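Local coordinates for Lactamase_B domain-containing protein (PDB 6XFR) that hydrolyses the beta-lactam ring of antibiotics as a zinc-dependent class B1 metallo-beta-lactamase, at the interface of chains A and B. Numbering follows the deposited sequence. Chains: chain A/B, Lactamase_B domain-containing protein.

The interface of chains A and B. Residues chain A 10-12, 18, 62; chain B 165-166, 204.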
# COMPACT_ATOMS: atom_id res chain seq x y z
N VAL A 10 10.69 -6.12 -3.99
CA VAL A 10 9.69 -6.91 -3.30
C VAL A 10 9.35 -6.25 -1.97
O VAL A 10 10.24 -5.99 -1.15
CB VAL A 10 10.20 -8.35 -3.10
CG1 VAL A 10 9.21 -9.21 -2.31
CG2 VAL A 10 10.49 -8.95 -4.46
N THR A 11 8.06 -6.01 -1.73
CA THR A 11 7.60 -5.47 -0.46
C THR A 11 6.48 -6.35 0.08
O THR A 11 5.73 -6.97 -0.67
CB THR A 11 7.15 -4.03 -0.62
OG1 THR A 11 6.28 -3.92 -1.74
CG2 THR A 11 8.36 -3.15 -0.91
N LYS A 12 6.43 -6.43 1.40
CA LYS A 12 5.46 -7.28 2.08
C LYS A 12 4.20 -6.49 2.41
O LYS A 12 4.28 -5.34 2.81
CB LYS A 12 6.11 -7.83 3.34
CG LYS A 12 5.94 -9.30 3.55
CD LYS A 12 6.74 -9.71 4.75
CE LYS A 12 5.95 -10.76 5.50
NZ LYS A 12 6.84 -11.62 6.30
N TRP A 18 3.61 -10.93 -0.51
CA TRP A 18 4.51 -9.92 -1.04
C TRP A 18 3.98 -9.42 -2.38
O TRP A 18 3.18 -10.09 -3.05
CB TRP A 18 5.91 -10.48 -1.27
CG TRP A 18 6.69 -10.78 -0.04
CD1 TRP A 18 7.75 -10.07 0.49
CD2 TRP A 18 6.50 -11.91 0.83
NE1 TRP A 18 8.22 -10.70 1.63
CE2 TRP A 18 7.47 -11.82 1.86
CE3 TRP A 18 5.60 -12.98 0.85
CZ2 TRP A 18 7.57 -12.76 2.88
CZ3 TRP A 18 5.68 -13.90 1.88
CH2 TRP A 18 6.66 -13.78 2.89
N TRP A 62 15.11 -14.24 -5.71
CA TRP A 62 14.62 -13.64 -4.48
C TRP A 62 13.87 -14.67 -3.65
O TRP A 62 14.16 -14.88 -2.46
CB TRP A 62 13.74 -12.44 -4.79
CG TRP A 62 13.48 -11.62 -3.55
CD1 TRP A 62 14.24 -10.58 -3.07
CD2 TRP A 62 12.40 -11.79 -2.62
NE1 TRP A 62 13.69 -10.09 -1.91
CE2 TRP A 62 12.57 -10.82 -1.60
CE3 TRP A 62 11.31 -12.65 -2.55
CZ2 TRP A 62 11.69 -10.69 -0.54
CZ3 TRP A 62 10.44 -12.54 -1.48
CH2 TRP A 62 10.63 -11.56 -0.49
N LEU B 165 6.42 -4.53 7.66
CA LEU B 165 6.60 -5.99 7.71
C LEU B 165 8.01 -6.43 7.30
O LEU B 165 8.38 -7.59 7.57
CB LEU B 165 5.55 -6.66 6.83
CG LEU B 165 4.13 -6.59 7.38
CD1 LEU B 165 3.17 -7.13 6.36
CD2 LEU B 165 4.04 -7.37 8.65
N GLN B 166 8.80 -5.55 6.69
CA GLN B 166 10.18 -5.85 6.34
C GLN B 166 11.20 -5.25 7.31
O GLN B 166 12.40 -5.38 7.07
CB GLN B 166 10.47 -5.40 4.91
CG GLN B 166 9.92 -6.40 3.90
CD GLN B 166 10.18 -5.98 2.48
OE1 GLN B 166 10.03 -4.80 2.14
NE2 GLN B 166 10.57 -6.96 1.62
N PRO B 204 6.66 0.43 3.95
CA PRO B 204 5.37 0.28 3.26
C PRO B 204 4.26 -0.10 4.22
O PRO B 204 4.49 -0.74 5.24
CB PRO B 204 5.64 -0.85 2.24
CG PRO B 204 7.19 -0.95 2.17
CD PRO B 204 7.65 -0.57 3.55
O HOH W 1 6.53 -9.91 8.82
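The N-terminal strand 9-12 of chain A meets two loops of chain B, the one carrying B:Leu165 and B:Gln166 and the one carrying B:Pro204. B:Gln166 runs alongside the strand, back from A:Lys12 toward A:Val10, with its chain extended beyond CG (chi2 180°), which brings the terminal amide to the backbone of A:Val10. There its NE2 donates a hydrogen bond to A:Val10 O at 3.0 Å. The carbonyl lies near the plane of the glutamine amide, but the donor stands above the carbonyl plane, 42° out of it, and misses the lone pairs. The other branch of the amide, OE1, rests against A:Thr11 CA at 3.6 Å. The methyl CG2 of A:Thr11 meets the ring carbon CG of B:Pro204 at 4.0 Å.

At the end of the strand the side chains of A:Lys12 and B:Leu165 are set nearly perpendicular, CB against CB at 3.7 Å. The lysine chain bends at chi3 (142°), and a water bridges its terminal amine NZ, at 3.1 Å, to the backbone O of B:Leu165. Beside the strand, A:Lys12 CG lies over one face of the A:Trp18 indole, while A:Trp62 meets the opposite face near the rim. A:Val10 CG1 in turn covers a face of A:Trp62. Both indoles come near the glutamine amide, A:Trp18 CD1 standing 4.3 Å from B:Gln166 NE2.

The patch recurs with the chains exchanged across the two-fold axis. Because the enzyme is a monomer, this modest, mixed polar and apolar contact may reflect crystal packing; it joins the two copies in the deposited assembly.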